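PDB 6W04: HAD hydrolase, family IA, variant 3 from Entamoeba histolytica, which binds a magnesium ion and probably acts as a hydrolase of the haloacid dehalogenase-like superfamily. Local coordinates for residues A3-N9 with I103-T109; P184-A188 with G201-H207; S162-F167 with M217-I221. All coordinates share one frame; numbering follows the deposited sequence.

Overall arrangement
All three contacts involve one parallel sheet: two join its strands and the third lays a helix on it. Interaction 1 pairs strands 3-7 and 105-109 near the middle of the sheet; most of its touching residues are buried, and its C-terminal end carries the magnesium site. Interaction 2 adds strand 205-206 as an outermost strand beside 183-187 and is only partly buried. Both rest on parallel backbone hydrogen bonds, whereas interaction 3, also partly buried, is apolar packing of helix 214-222 on strand 164-168. That strand lies between 3-7 and 183-187: probable hydrogen bonds run from L5 N to I165 O and from I185 N to V166 O, 2.7 Å each. Interactions 1 and 2 do not touch.

Interaction 1 (A3-N9 with I103-T109); sequences AVLFDFN and IPFTIAT. With MG (magnesium ion), chain B.
F6 and F105 meet on one face of two parallel strands, 3-7 and 105-109, whose axes cross at -32°. CE2 of F6 lies 3.9 Å from CD1 of F105, the side chains slanting across each other. F105 CG, between its backbone N and carbonyl carbon (chi1 57°), carries the ring outward from the pairing. V4 CG1 sits over one face of the F6 ring, toward its rim, and helix 91-100 packs against V4, F6 and F105. The main interlock follows: I107 CD1 lies 3.9 Å from F8 CD1 while its CG2 fits against F8 CB. On the other face L5 CD2 slants across T106 CG2 at 4.1 Å. Four backbone bonds hold the pairing, the straightest F6 N to T106 O (2.8 Å, 168° at the hydrogen). At the C-terminal end, D7 OD2 and N9 O each bind magnesium at 2.1 Å, and D169 also binds it. A water 2.7 Å from D7 OD1 probably donates to it, accepts from N9 N and bonds T109 OG1, itself bonded to S111 N; K144 forms a salt bridge with D7 OD1. Apolar packing thus gives way to a metal site, with D7 gripped through both oxygens, probably limiting rotation of its carboxylate.

Interaction 2 (P184-A188 with G201-H207); sequences PIGIA and GCNLAIH
I187 and I206 meet where two parallel strands close a beta-alpha-beta unit: strand 183-187, helix 193-197 and strand 205-206, the last at an edge of the Rossmann-like sheet of this HAD fold. CD1 of I187 reaches I206 CG1 at 3.6 Å and also touches I206 CD1, the two side chains crossing at a slant. I206 holds CG1 between its own backbone N and carbonyl carbon, with a chi1 of 60° that turns this branch to I187 CD1 and the G186 carbonyl. I185 and L204 instead run side by side in the same direction, CD1 of I185 packing against CD2 of L204 at 4.0 Å.

Three backbone bonds set this register. G186 uses both polar atoms: its N donates to L204 O at 3.0 Å, while its O accepts from I206 N. A188 N then donates to I206 O at 2.8 Å, with 162° at the hydrogen. The backbones come closest at G186 and A205, their CA atoms 4.2 Å apart.

In the next shell, F167 of the neighbouring strand touches I185, I187 and I206, and L196 of the connecting helix packs on A188 and A205. I174, A177 and L178 of helix 171-180 pack against P184. Ahead of the paired residues, one water links P184 O to the preceding loop, where it accepts from N203 N at 2.8 Å.

Interaction 3 (S162-F167 with M217-I221); sequences SHCIVF and MVDLI
I165 and I221 lead an alpha/beta packing contact in the HAD fold, in which helix 214-222 lies across parallel strand 164-168. The local axes of 164-167 and 217-221 approach to 9.0 Å, and their directions differ by 113°, so the helix runs steeply across the strand.

Aliphatic packing accounts for most of the contact. I165 points toward the helix, and its CD1 touches both CG1 and CD1 of I221, at 3.6 Å from CG1. The two isoleucines cross at a slant. L220 makes a looser approach to I165 CD1, while M217 covers the other branch, its CE lying 3.8 Å from I165 CG2. I165 is therefore gripped by residues one helical turn apart, M217 and I221.

The aromatic part is a Met-aromatic contact. M217 SD lies 5.1 Å from the centroid of the F167 ring and 79° off its normal, placing sulfur at the edge. A bend at the end of the methionine chain (chi3 57°) turns CE to touch both the ring and I165, with CE 3.8 Å from F167 CE1. One face of that ring carries I165 CG2 near its rim, and F209 meets F167 edge-to-face.

Toward the start of the strand, I221 methyl groups make van der Waals contact with backbone and a ring. H163, whose ND1 is hydrogen-bonded to S160, brings CD2 near I221 CG2, and I221 CD1 rests 3.5 Å from the carbonyl oxygen, O, of C164.

Interaction 1 (A3-N9 with I103-T109)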
loop_
_atom_site.group_PDB
_atom_site.type_symbol
_atom_site.label_atom_id
_atom_site.label_comp_id
_atom_site.label_asym_id
_atom_site.label_seq_id
_atom_site.Cartn_x
_atom_site.Cartn_y
_atom_site.Cartn_z
ATOM N N ALA A 3 10.108 -14.699 -3.923
ATOM C CA ALA A 3 8.810 -14.298 -3.408
ATOM C C ALA A 3 8.370 -13.010 -4.082
ATOM O O ALA A 3 9.166 -12.306 -4.709
ATOM C CB ALA A 3 8.836 -14.115 -1.885
ATOM N N VAL A 4 7.079 -12.729 -3.950
ATOM C CA VAL A 4 6.477 -11.458 -4.340
ATOM C C VAL A 4 5.838 -10.837 -3.109
ATOM O O VAL A 4 5.068 -11.499 -2.405
ATOM C CB VAL A 4 5.418 -11.640 -5.440
ATOM C CG1 VAL A 4 4.777 -10.298 -5.788
ATOM C CG2 VAL A 4 6.016 -12.334 -6.648
ATOM N N LEU A 5 6.132 -9.566 -2.857
ATOM C CA LEU A 5 5.555 -8.857 -1.718
ATOM C C LEU A 5 4.667 -7.757 -2.280
ATOM O O LEU A 5 5.168 -6.835 -2.934
ATOM C CB LEU A 5 6.658 -8.290 -0.818
ATOM C CG LEU A 5 7.797 -9.289 -0.545
ATOM C CD1 LEU A 5 8.930 -8.658 0.294
ATOM C CD2 LEU A 5 7.239 -10.570 0.116
ATOM N N PHE A 6 3.351 -7.871 -2.072
ATOM C CA PHE A 6 2.410 -6.858 -2.556
ATOM C C PHE A 6 2.096 -5.815 -1.484
ATOM O O PHE A 6 1.600 -6.156 -0.400
ATOM C CB PHE A 6 1.075 -7.473 -2.976
ATOM C CG PHE A 6 1.152 -8.463 -4.117
ATOM C CD1 PHE A 6 0.966 -8.039 -5.425
ATOM C CD2 PHE A 6 1.293 -9.820 -3.865
ATOM C CE1 PHE A 6 0.976 -8.955 -6.488
ATOM C CE2 PHE A 6 1.329 -10.744 -4.920
ATOM C CZ PHE A 6 1.160 -10.311 -6.219
ATOM N N ASP A 7 2.283 -4.545 -1.827
ATOM C CA ASP A 7 1.600 -3.479 -1.093
ATOM C C ASP A 7 0.108 -3.586 -1.353
ATOM O O ASP A 7 -0.315 -4.161 -2.356
ATOM C CB ASP A 7 2.109 -2.118 -1.551
ATOM C CG ASP A 7 1.440 -0.967 -0.841
ATOM O OD1 ASP A 7 1.338 -1.006 0.404
ATOM O OD2 ASP A 7 1.045 -0.009 -1.535
ATOM N N PHE A 8 -0.714 -3.028 -0.464
ATOM C CA PHE A 8 -2.154 -3.166 -0.655
ATOM C C PHE A 8 -2.802 -1.874 -1.145
ATOM O O PHE A 8 -3.237 -1.816 -2.302
ATOM C CB PHE A 8 -2.826 -3.701 0.601
ATOM C CG PHE A 8 -4.228 -4.172 0.342
ATOM C CD1 PHE A 8 -4.456 -5.436 -0.184
ATOM C CD2 PHE A 8 -5.302 -3.317 0.527
ATOM C CE1 PHE A 8 -5.740 -5.866 -0.472
ATOM C CE2 PHE A 8 -6.591 -3.743 0.257
ATOM C CZ PHE A 8 -6.805 -5.014 -0.248
ATOM N N ASN A 9 -2.867 -0.826 -0.314
ATOM C CA ASN A 9 -3.537 0.415 -0.700
ATOM C C ASN A 9 -2.819 1.092 -1.860
ATOM O O ASN A 9 -1.620 1.363 -1.791
ATOM C CB ASN A 9 -3.588 1.365 0.496
ATOM C CG ASN A 9 -4.259 0.732 1.691
ATOM O OD1 ASN A 9 -3.603 0.279 2.637
ATOM N ND2 ASN A 9 -5.579 0.650 1.631
ATOM N N ILE A 103 5.779 -20.236 -5.855
ATOM C CA ILE A 103 6.434 -18.982 -5.507
ATOM C C ILE A 103 5.608 -18.313 -4.402
ATOM O O ILE A 103 4.496 -17.833 -4.664
ATOM C CB ILE A 103 6.590 -18.049 -6.712
ATOM C CG1 ILE A 103 7.422 -18.721 -7.802
ATOM C CG2 ILE A 103 7.266 -16.737 -6.291
ATOM C CD1 ILE A 103 7.798 -17.791 -8.936
ATOM N N PRO A 104 6.112 -18.254 -3.177
ATOM C CA PRO A 104 5.338 -17.629 -2.095
ATOM C C PRO A 104 5.156 -16.137 -2.314
ATOM O O PRO A 104 5.981 -15.462 -2.929
ATOM C CB PRO A 104 6.185 -17.905 -0.850
ATOM C CG PRO A 104 7.573 -18.153 -1.375
ATOM C CD PRO A 104 7.390 -18.825 -2.709
ATOM N N PHE A 105 4.050 -15.620 -1.790
ATOM C CA PHE A 105 3.740 -14.210 -1.916
ATOM C C PHE A 105 2.880 -13.804 -0.731
ATOM O O PHE A 105 2.146 -14.624 -0.165
ATOM C CB PHE A 105 3.020 -13.886 -3.238
ATOM C CG PHE A 105 1.731 -14.651 -3.456
ATOM C CD1 PHE A 105 0.507 -14.092 -3.101
ATOM C CD2 PHE A 105 1.740 -15.918 -4.049
ATOM C CE1 PHE A 105 -0.697 -14.776 -3.316
ATOM C CE2 PHE A 105 0.539 -16.635 -4.262
ATOM C CZ PHE A 105 -0.685 -16.063 -3.903
ATOM N N THR A 106 2.966 -12.534 -0.364
ATOM C CA THR A 106 2.113 -12.045 0.704
ATOM C C THR A 106 1.885 -10.553 0.514
ATOM O O THR A 106 2.470 -9.915 -0.370
ATOM C CB THR A 106 2.716 -12.332 2.086
ATOM O OG1 THR A 106 1.716 -12.075 3.079
ATOM C CG2 THR A 106 3.954 -11.432 2.365
ATOM N N ILE A 107 1.041 -10.011 1.381
ATOM C CA ILE A 107 0.702 -8.598 1.426
ATOM C C ILE A 107 1.451 -7.941 2.577
ATOM O O ILE A 107 1.574 -8.522 3.668
ATOM C CB ILE A 107 -0.815 -8.415 1.594
ATOM C CG1 ILE A 107 -1.542 -8.757 0.294
ATOM C CG2 ILE A 107 -1.132 -6.962 2.046
ATOM C CD1 ILE A 107 -3.081 -8.994 0.477
ATOM N N ALA A 108 1.960 -6.731 2.332
ATOM C CA ALA A 108 2.440 -5.838 3.376
ATOM C C ALA A 108 1.686 -4.524 3.221
ATOM O O ALA A 108 1.526 -4.027 2.103
ATOM C CB ALA A 108 3.947 -5.616 3.277
ATOM N N THR A 109 1.190 -3.975 4.319
ATOM C CA THR A 109 0.463 -2.725 4.220
ATOM C C THR A 109 0.796 -1.864 5.424
ATOM O O THR A 109 1.085 -2.375 6.508
ATOM C CB THR A 109 -1.061 -2.976 4.113
ATOM O OG1 THR A 109 -1.774 -1.734 4.168
ATOM C CG2 THR A 109 -1.552 -3.874 5.225
HETATM MG MG MG B . 0.355 1.911 -1.277
HETATM O O HOH W 1 -0.918 -0.683 1.807
HETATM O O HOH W 2 2.372 2.286 -0.695
HETATM O O HOH W 3 -0.493 3.944 -1.377
#

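Interaction 2 (P184-A188 with G201-H207)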
loop_
_atom_site.group_PDB
_atom_site.type_symbol
_atom_site.label_atom_id
_atom_site.label_comp_id
_atom_site.label_asym_id
_atom_site.label_seq_id
_atom_site.Cartn_x
_atom_site.Cartn_y
_atom_site.Cartn_z
ATOM N N PRO A 184 11.840 -3.308 -6.794
ATOM C CA PRO A 184 10.473 -2.783 -6.872
ATOM C C PRO A 184 9.976 -2.647 -8.300
ATOM O O PRO A 184 10.721 -2.322 -9.231
ATOM C CB PRO A 184 10.604 -1.395 -6.218
ATOM C CG PRO A 184 11.998 -0.938 -6.656
ATOM C CD PRO A 184 12.845 -2.223 -6.804
ATOM N N ILE A 185 8.682 -2.899 -8.462
ATOM C CA ILE A 185 7.958 -2.634 -9.703
ATOM C C ILE A 185 6.827 -1.675 -9.347
ATOM O O ILE A 185 6.014 -1.969 -8.462
ATOM C CB ILE A 185 7.417 -3.921 -10.348
ATOM C CG1 ILE A 185 8.576 -4.866 -10.710
ATOM C CG2 ILE A 185 6.544 -3.583 -11.562
ATOM C CD1 ILE A 185 8.152 -6.214 -11.348
ATOM N N GLY A 186 6.800 -0.515 -10.001
ATOM C CA GLY A 186 5.817 0.496 -9.647
ATOM C C GLY A 186 4.455 0.158 -10.230
ATOM O O GLY A 186 4.345 -0.435 -11.306
ATOM N N ILE A 187 3.406 0.501 -9.474
ATOM C CA ILE A 187 2.028 0.416 -9.945
ATOM C C ILE A 187 1.542 1.837 -10.185
ATOM O O ILE A 187 1.512 2.655 -9.254
ATOM C CB ILE A 187 1.116 -0.321 -8.951
ATOM C CG1 ILE A 187 1.505 -1.805 -8.838
ATOM C CG2 ILE A 187 -0.330 -0.212 -9.394
ATOM C CD1 ILE A 187 1.434 -2.579 -10.152
ATOM N N ALA A 188 1.159 2.140 -11.432
ATOM C CA ALA A 188 0.824 3.515 -11.826
ATOM C C ALA A 188 -0.634 3.873 -11.488
ATOM O O ALA A 188 -1.428 4.270 -12.338
ATOM C CB ALA A 188 1.111 3.711 -13.315
ATOM N N GLY A 201 16.454 3.381 -9.120
ATOM C CA GLY A 201 16.234 2.038 -8.618
ATOM C C GLY A 201 14.881 1.450 -8.963
ATOM O O GLY A 201 14.633 0.275 -8.644
ATOM N N CYS A 202 13.987 2.230 -9.577
ATOM C CA CYS A 202 12.733 1.713 -10.121
ATOM C C CYS A 202 12.898 1.627 -11.630
ATOM O O CYS A 202 13.025 2.654 -12.304
ATOM C CB CYS A 202 11.546 2.602 -9.764
ATOM S SG CYS A 202 9.976 2.012 -10.489
ATOM N N ASN A 203 12.901 0.408 -12.164
ATOM C CA ASN A 203 13.237 0.218 -13.567
ATOM C C ASN A 203 12.118 -0.435 -14.355
ATOM O O ASN A 203 12.306 -0.753 -15.532
ATOM C CB ASN A 203 14.528 -0.583 -13.682
ATOM C CG ASN A 203 15.684 0.146 -13.055
ATOM O OD1 ASN A 203 16.055 1.225 -13.506
ATOM N ND2 ASN A 203 16.237 -0.415 -11.992
ATOM N N LEU A 204 10.961 -0.620 -13.742
ATOM C CA LEU A 204 9.790 -1.130 -14.432
ATOM C C LEU A 204 8.574 -0.604 -13.688
ATOM O O LEU A 204 8.554 -0.606 -12.458
ATOM C CB LEU A 204 9.778 -2.664 -14.469
ATOM C CG LEU A 204 8.744 -3.300 -15.400
ATOM C CD1 LEU A 204 9.177 -3.167 -16.848
ATOM C CD2 LEU A 204 8.545 -4.758 -15.042
ATOM N N ALA A 205 7.587 -0.115 -14.429
ATOM C CA ALA A 205 6.329 0.292 -13.822
ATOM C C ALA A 205 5.213 -0.113 -14.771
ATOM O O ALA A 205 5.417 -0.176 -15.986
ATOM C CB ALA A 205 6.309 1.803 -13.524
ATOM N N ILE A 206 4.045 -0.441 -14.212
ATOM C CA ILE A 206 2.927 -0.938 -15.004
ATOM C C ILE A 206 1.632 -0.310 -14.513
ATOM O O ILE A 206 1.545 0.217 -13.397
ATOM C CB ILE A 206 2.807 -2.476 -14.959
ATOM C CG1 ILE A 206 2.590 -2.933 -13.511
ATOM C CG2 ILE A 206 4.031 -3.121 -15.603
ATOM C CD1 ILE A 206 2.490 -4.435 -13.320
ATOM N N HIS A 207 0.605 -0.401 -15.367
ATOM C CA HIS A 207 -0.708 0.128 -15.005
ATOM C C HIS A 207 -1.512 -0.886 -14.205
ATOM O O HIS A 207 -2.143 -0.528 -13.205
ATOM C CB HIS A 207 -1.477 0.560 -16.254
ATOM C CG HIS A 207 -0.863 1.729 -16.958
ATOM N ND1 HIS A 207 -0.148 1.603 -18.132
ATOM C CD2 HIS A 207 -0.839 3.047 -16.643
ATOM C CE1 HIS A 207 0.284 2.795 -18.512
ATOM N NE2 HIS A 207 -0.123 3.687 -17.627
HETATM O O HOH W 4 12.707 -1.984 -10.715
#

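Interaction 3 (S162-F167 with M217-I221)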
loop_
_atom_site.group_PDB
_atom_site.type_symbol
_atom_site.label_atom_id
_atom_site.label_comp_id
_atom_site.label_asym_id
_atom_site.label_seq_id
_atom_site.Cartn_x
_atom_site.Cartn_y
_atom_site.Cartn_z
ATOM N N SER A 162 16.559 -9.993 -1.048
ATOM C CA SER A 162 17.106 -9.516 -2.311
ATOM C C SER A 162 16.665 -10.359 -3.495
ATOM O O SER A 162 17.015 -10.037 -4.634
ATOM C CB SER A 162 18.638 -9.458 -2.246
ATOM O OG SER A 162 19.178 -10.715 -1.895
ATOM N N HIS A 163 15.911 -11.427 -3.268
ATOM C CA HIS A 163 15.285 -12.158 -4.355
ATOM C C HIS A 163 13.772 -11.983 -4.332
ATOM O O HIS A 163 13.029 -12.824 -4.844
ATOM C CB HIS A 163 15.696 -13.626 -4.298
ATOM C CG HIS A 163 17.178 -13.814 -4.401
ATOM N ND1 HIS A 163 17.970 -14.104 -3.312
ATOM C CD2 HIS A 163 18.019 -13.679 -5.453
ATOM C CE1 HIS A 163 19.233 -14.180 -3.695
ATOM N NE2 HIS A 163 19.289 -13.925 -4.991
ATOM N N CYS A 164 13.313 -10.876 -3.756
ATOM C CA CYS A 164 11.897 -10.546 -3.689
ATOM C C CYS A 164 11.560 -9.417 -4.654
ATOM O O CYS A 164 12.288 -8.419 -4.746
ATOM C CB CYS A 164 11.479 -10.127 -2.270
ATOM S SG CYS A 164 11.416 -11.484 -1.078
ATOM N N ILE A 165 10.444 -9.581 -5.362
ATOM C CA ILE A 165 9.771 -8.489 -6.051
ATOM C C ILE A 165 8.819 -7.804 -5.078
ATOM O O ILE A 165 8.107 -8.468 -4.314
ATOM C CB ILE A 165 9.012 -9.009 -7.286
ATOM C CG1 ILE A 165 10.006 -9.508 -8.333
ATOM C CG2 ILE A 165 8.108 -7.920 -7.839
ATOM C CD1 ILE A 165 10.848 -8.390 -8.993
ATOM N N VAL A 166 8.814 -6.469 -5.095
ATOM C CA VAL A 166 7.849 -5.656 -4.376
ATOM C C VAL A 166 7.083 -4.816 -5.389
ATOM O O VAL A 166 7.693 -4.152 -6.234
ATOM C CB VAL A 166 8.529 -4.758 -3.329
ATOM C CG1 VAL A 166 7.510 -3.767 -2.736
ATOM C CG2 VAL A 166 9.167 -5.622 -2.248
ATOM N N PHE A 167 5.751 -4.874 -5.323
ATOM C CA PHE A 167 4.862 -3.995 -6.079
ATOM C C PHE A 167 4.432 -2.857 -5.159
ATOM O O PHE A 167 3.922 -3.107 -4.065
ATOM C CB PHE A 167 3.625 -4.743 -6.580
ATOM C CG PHE A 167 3.911 -5.721 -7.715
ATOM C CD1 PHE A 167 3.952 -7.085 -7.481
ATOM C CD2 PHE A 167 4.092 -5.263 -9.006
ATOM C CE1 PHE A 167 4.178 -7.993 -8.522
ATOM C CE2 PHE A 167 4.340 -6.148 -10.059
ATOM C CZ PHE A 167 4.380 -7.516 -9.808
ATOM N N MET A 217 9.320 -10.818 -14.237
ATOM C CA MET A 217 9.715 -10.569 -12.854
ATOM C C MET A 217 10.989 -11.324 -12.495
ATOM O O MET A 217 11.870 -10.783 -11.815
ATOM C CB MET A 217 8.575 -10.956 -11.908
ATOM C CG MET A 217 7.320 -10.114 -12.106
ATOM S SD MET A 217 5.818 -10.738 -11.299
ATOM C CE MET A 217 6.422 -10.785 -9.637
ATOM N N VAL A 218 11.101 -12.579 -12.939
ATOM C CA VAL A 218 12.310 -13.352 -12.675
ATOM C C VAL A 218 13.511 -12.673 -13.313
ATOM O O VAL A 218 14.571 -12.532 -12.690
ATOM C CB VAL A 218 12.143 -14.799 -13.176
ATOM C CG1 VAL A 218 13.489 -15.406 -13.512
ATOM C CG2 VAL A 218 11.416 -15.642 -12.124
ATOM N N ASP A 219 13.350 -12.214 -14.556
ATOM C CA ASP A 219 14.467 -11.606 -15.274
ATOM C C ASP A 219 14.892 -10.299 -14.618
ATOM O O ASP A 219 16.088 -10.008 -14.520
ATOM C CB ASP A 219 14.097 -11.376 -16.740
ATOM C CG ASP A 219 14.156 -12.651 -17.569
ATOM O OD1 ASP A 219 13.150 -12.996 -18.225
ATOM O OD2 ASP A 219 15.213 -13.315 -17.556
ATOM N N LEU A 220 13.925 -9.502 -14.160
ATOM C CA LEU A 220 14.261 -8.245 -13.504
ATOM C C LEU A 220 15.182 -8.472 -12.308
ATOM O O LEU A 220 16.129 -7.706 -12.091
ATOM C CB LEU A 220 12.981 -7.523 -13.081
ATOM C CG LEU A 220 13.125 -6.054 -12.692
ATOM C CD1 LEU A 220 13.608 -5.226 -13.871
ATOM C CD2 LEU A 220 11.800 -5.517 -12.153
ATOM N N ILE A 221 14.941 -9.536 -11.536
ATOM C CA ILE A 221 15.805 -9.844 -10.397
ATOM C C ILE A 221 17.185 -10.293 -10.870
ATOM O O ILE A 221 18.212 -9.803 -10.387
ATOM C CB ILE A 221 15.152 -10.910 -9.500
ATOM C CG1 ILE A 221 13.814 -10.403 -8.945
ATOM C CG2 ILE A 221 16.116 -11.336 -8.388
ATOM C CD1 ILE A 221 13.913 -9.669 -7.627
#